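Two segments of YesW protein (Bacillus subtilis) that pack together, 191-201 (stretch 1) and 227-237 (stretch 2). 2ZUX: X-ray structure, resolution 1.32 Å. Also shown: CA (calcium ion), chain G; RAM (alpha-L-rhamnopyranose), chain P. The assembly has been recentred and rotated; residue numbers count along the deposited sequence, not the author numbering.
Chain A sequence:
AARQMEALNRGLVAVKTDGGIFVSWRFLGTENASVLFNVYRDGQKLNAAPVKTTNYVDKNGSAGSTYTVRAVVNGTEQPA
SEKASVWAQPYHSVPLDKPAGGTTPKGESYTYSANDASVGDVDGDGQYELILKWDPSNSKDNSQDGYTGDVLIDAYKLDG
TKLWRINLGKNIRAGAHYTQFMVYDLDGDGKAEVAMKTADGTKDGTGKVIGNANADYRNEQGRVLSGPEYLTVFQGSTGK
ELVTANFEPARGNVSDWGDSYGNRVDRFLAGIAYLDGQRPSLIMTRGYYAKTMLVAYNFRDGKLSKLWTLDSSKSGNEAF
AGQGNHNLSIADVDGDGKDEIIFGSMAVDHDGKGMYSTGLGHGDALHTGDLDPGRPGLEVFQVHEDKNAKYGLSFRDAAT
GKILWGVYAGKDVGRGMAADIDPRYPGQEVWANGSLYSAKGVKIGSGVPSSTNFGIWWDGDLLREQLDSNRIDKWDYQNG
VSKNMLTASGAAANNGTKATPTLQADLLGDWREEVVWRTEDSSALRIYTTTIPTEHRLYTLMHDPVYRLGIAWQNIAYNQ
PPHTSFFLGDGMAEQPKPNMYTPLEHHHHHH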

# COMPACT_ATOMS: atom_id res chain seq x y z
N LYS A 191 1.37 17.78 -6.69
CA LYS A 191 0.83 16.82 -7.65
C LYS A 191 1.67 15.55 -7.69
O LYS A 191 2.89 15.62 -7.74
CB LYS A 191 0.76 17.44 -9.04
CG LYS A 191 -0.21 18.62 -9.15
CD LYS A 191 -0.14 19.29 -10.50
CE LYS A 191 -1.03 20.52 -10.54
NZ LYS A 191 -0.87 21.26 -11.82
N ALA A 192 1.01 14.40 -7.67
CA ALA A 192 1.70 13.11 -7.71
C ALA A 192 2.28 12.82 -9.08
O ALA A 192 1.71 13.18 -10.12
CB ALA A 192 0.76 12.00 -7.32
N GLU A 193 3.45 12.18 -9.07
CA GLU A 193 3.98 11.54 -10.26
C GLU A 193 4.01 10.02 -10.07
O GLU A 193 3.69 9.51 -8.99
CB GLU A 193 5.35 12.09 -10.68
CG GLU A 193 6.23 12.64 -9.58
CD GLU A 193 5.83 14.04 -9.10
OE1 GLU A 193 6.28 14.40 -8.00
OE2 GLU A 193 5.08 14.78 -9.80
N VAL A 194 4.36 9.32 -11.14
CA VAL A 194 4.38 7.86 -11.13
C VAL A 194 5.76 7.40 -11.60
O VAL A 194 6.21 7.81 -12.67
CB VAL A 194 3.27 7.26 -12.04
CG1 VAL A 194 3.28 5.74 -11.97
CG2 VAL A 194 1.89 7.81 -11.67
N ALA A 195 6.43 6.58 -10.80
CA ALA A 195 7.78 6.13 -11.13
C ALA A 195 7.85 4.62 -11.15
O ALA A 195 7.29 3.96 -10.27
CB ALA A 195 8.80 6.68 -10.14
N MET A 196 8.56 4.08 -12.13
CA MET A 196 8.72 2.63 -12.22
C MET A 196 9.83 2.30 -13.20
O MET A 196 10.28 3.16 -13.96
CB MET A 196 7.41 1.95 -12.66
CG MET A 196 6.97 2.29 -14.07
SD MET A 196 5.25 1.85 -14.32
CE MET A 196 4.50 3.33 -13.73
N LYS A 197 10.25 1.04 -13.18
CA LYS A 197 11.22 0.51 -14.12
C LYS A 197 10.58 0.38 -15.50
O LYS A 197 9.45 -0.10 -15.63
CB LYS A 197 11.73 -0.83 -13.62
CG LYS A 197 12.84 -1.47 -14.44
CD LYS A 197 13.42 -2.64 -13.66
CE LYS A 197 14.60 -3.29 -14.35
NZ LYS A 197 14.18 -4.07 -15.55
N THR A 198 11.29 0.84 -16.52
CA THR A 198 10.81 0.86 -17.90
C THR A 198 11.90 0.30 -18.80
O THR A 198 12.99 -0.06 -18.33
CB THR A 198 10.46 2.30 -18.33
OG1 THR A 198 11.65 3.10 -18.22
CG2 THR A 198 9.36 2.89 -17.44
N ALA A 199 11.63 0.23 -20.09
CA ALA A 199 12.57 -0.35 -21.03
C ALA A 199 12.40 0.28 -22.40
O ALA A 199 11.46 1.05 -22.63
CB ALA A 199 12.39 -1.86 -21.11
N ASP A 200 13.29 -0.07 -23.32
CA ASP A 200 13.07 0.26 -24.72
C ASP A 200 11.69 -0.24 -25.09
O ASP A 200 11.32 -1.38 -24.77
CB ASP A 200 14.10 -0.44 -25.60
CG ASP A 200 15.50 0.09 -25.40
OD1 ASP A 200 15.68 1.32 -25.40
OD2 ASP A 200 16.41 -0.75 -25.23
N GLY A 201 10.90 0.60 -25.75
CA GLY A 201 9.58 0.18 -26.17
C GLY A 201 8.46 0.53 -25.21
O GLY A 201 7.30 0.40 -25.56
N GLY A 227 19.91 -6.26 -22.54
CA GLY A 227 19.51 -4.94 -23.03
C GLY A 227 19.46 -3.90 -21.93
O GLY A 227 19.55 -4.23 -20.74
N PRO A 228 19.33 -2.62 -22.32
CA PRO A 228 19.22 -1.54 -21.36
C PRO A 228 18.01 -1.70 -20.43
O PRO A 228 17.01 -2.32 -20.79
CB PRO A 228 19.02 -0.30 -22.24
CG PRO A 228 19.57 -0.68 -23.58
CD PRO A 228 19.34 -2.15 -23.72
N GLU A 229 18.12 -1.11 -19.25
CA GLU A 229 17.01 -1.03 -18.31
C GLU A 229 16.92 0.40 -17.84
O GLU A 229 17.96 1.02 -17.57
CB GLU A 229 17.23 -1.95 -17.12
CG GLU A 229 17.35 -3.42 -17.48
CD GLU A 229 17.62 -4.29 -16.27
OE1 GLU A 229 18.68 -4.10 -15.66
OE2 GLU A 229 16.77 -5.14 -15.94
N TYR A 230 15.71 0.93 -17.71
CA TYR A 230 15.54 2.33 -17.37
C TYR A 230 14.68 2.53 -16.13
O TYR A 230 13.91 1.64 -15.73
CB TYR A 230 14.92 3.12 -18.53
CG TYR A 230 15.58 2.91 -19.87
CD1 TYR A 230 16.95 3.08 -20.03
CD2 TYR A 230 14.81 2.58 -20.99
CE1 TYR A 230 17.56 2.89 -21.27
CE2 TYR A 230 15.41 2.39 -22.24
CZ TYR A 230 16.78 2.54 -22.37
OH TYR A 230 17.38 2.38 -23.59
N LEU A 231 14.82 3.70 -15.53
CA LEU A 231 13.94 4.19 -14.47
C LEU A 231 13.30 5.46 -15.00
O LEU A 231 14.02 6.38 -15.40
CB LEU A 231 14.73 4.48 -13.20
CG LEU A 231 13.93 5.03 -12.02
CD1 LEU A 231 12.84 4.04 -11.57
CD2 LEU A 231 14.85 5.36 -10.86
N THR A 232 11.97 5.52 -15.01
CA THR A 232 11.25 6.69 -15.51
C THR A 232 10.33 7.27 -14.45
O THR A 232 9.66 6.54 -13.72
CB THR A 232 10.42 6.34 -16.77
OG1 THR A 232 11.29 5.82 -17.78
CG2 THR A 232 9.72 7.58 -17.33
N VAL A 233 10.33 8.60 -14.39
CA VAL A 233 9.31 9.34 -13.65
C VAL A 233 8.35 9.91 -14.69
O VAL A 233 8.77 10.63 -15.61
CB VAL A 233 9.93 10.47 -12.81
CG1 VAL A 233 8.85 11.22 -12.04
CG2 VAL A 233 10.98 9.94 -11.86
N PHE A 234 7.07 9.59 -14.54
CA PHE A 234 6.01 10.04 -15.44
C PHE A 234 5.16 11.10 -14.73
O PHE A 234 4.89 10.99 -13.52
CB PHE A 234 5.07 8.89 -15.82
CG PHE A 234 5.72 7.77 -16.60
CD1 PHE A 234 5.80 7.82 -17.99
CD2 PHE A 234 6.19 6.64 -15.94
CE1 PHE A 234 6.36 6.78 -18.71
CE2 PHE A 234 6.76 5.59 -16.66
CZ PHE A 234 6.84 5.65 -18.05
N GLN A 235 4.71 12.09 -15.48
CA GLN A 235 3.81 13.11 -14.97
C GLN A 235 2.48 12.46 -14.59
O GLN A 235 1.91 11.71 -15.38
CB GLN A 235 3.60 14.18 -16.04
CG GLN A 235 2.78 15.37 -15.58
CD GLN A 235 2.76 16.48 -16.61
OE1 GLN A 235 2.54 16.25 -17.79
NE2 GLN A 235 2.99 17.71 -16.15
N GLY A 236 2.00 12.73 -13.38
CA GLY A 236 0.79 12.08 -12.89
C GLY A 236 -0.47 12.39 -13.68
O GLY A 236 -1.33 11.53 -13.83
N SER A 237 -0.59 13.62 -14.16
CA SER A 237 -1.82 14.07 -14.81
C SER A 237 -1.97 13.56 -16.25
O SER A 237 -3.08 13.44 -16.74
CB SER A 237 -1.91 15.59 -14.80
OG SER A 237 -0.80 16.14 -15.49
CA CA G . 4.96 16.53 -8.08
C1 RAM P . 6.58 0.06 -31.39
C2 RAM P . 6.98 -0.72 -30.14
C3 RAM P . 6.29 -0.14 -28.91
C4 RAM P . 4.78 -0.11 -29.13
C5 RAM P . 4.46 0.65 -30.42
C6 RAM P . 2.96 0.63 -30.74
O1 RAM P . 7.09 1.38 -31.33
O2 RAM P . 6.63 -2.08 -30.32
O3 RAM P . 6.59 -0.89 -27.75
O4 RAM P . 4.18 0.53 -28.02
O5 RAM P . 5.16 0.09 -31.52
O HOH W 1 0.67 15.56 -12.28
O HOH W 2 3.44 14.94 -11.98
O HOH W 3 15.31 -2.18 -23.05
O HOH W 4 4.58 17.51 -10.29

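Two antiparallel strands of YesW lie edge to edge, their axes 4.5 Å apart at closest approach; the two segments together bury 828 Å². Stretch 1 opens at a calcium ion, bound by Lys 191 O (2.3 Å from the calcium ion) and by both carboxylate oxygens of Glu 193, OE1 and OE2 (each 2.5 Å from the ion). Ala 192 O meets Gly 236 CA at 3.1 Å in a CA-H...O contact. This closeness is possible because Gly 236 lacks a side chain: a CB there would lie 1.9 Å from Ala 192 O, a clash. One water accepts from Gly 236 N (3.0 Å from the water O) and lies within hydrogen-bonding reach of Ala 192 O (3.1 Å) and Glu 193 OE2 (2.7 Å), linking the calcium-binding end to stretch 2.

From Val 194 the ladder is regular. Val 194 N donates to Phe 234 O (3.0 Å) and Phe 234 N to Val 194 O (2.7 Å), both nearly straight at 170°. Ala 195 faces Val 233 in a non-hydrogen-bonded pair; their CA atoms are 4.4 Å apart, and Ala 195 CB touches Val 233 CG2 at 4.3 Å. Here the backbones meet instead through Ala 195 CA and Thr 232 O, a CA-H...O contact of 3.2 Å. Met 196 restores the paired bonds, N to Thr 232 O and Thr 232 N to Met 196 O, each 3.1 Å. Met 196 CG lies 4.2 Å from Phe 234 CE2, at the ring edge, on the face the two side chains share.

Lys 197 points to the opposite face, shared with Ala 195, Val 233 and Leu 231, yet its long side chain reaches back so that Lys 197 NZ forms a salt bridge with Glu 229 OE2 at 2.8 Å. Thr 198 pairs with Tyr 230 in the same way as Met 196 with Thr 232: its N donates to Tyr 230 O (2.9 Å) and its O accepts from Tyr 230 N (3.0 Å). On the face of Met 196 and Phe 234, Thr 198 OG1 hydrogen-bonds Thr 232 OG1 at 2.8 Å, while Thr 198 CG2 lies 3.8 Å from Phe 234 CZ, again at the ring edge.

Beyond it, Ala 199 points its CB away. Asp 200 accepts a short hydrogen bond through OD1 from Tyr 230 OH (2.7 Å), near the plane of the ring. A water accepts from Asp 200 N (2.9 Å from the water O) and donates to Asp 200 OD2 and Pro 228 O (2.8 Å each), bridging the segments.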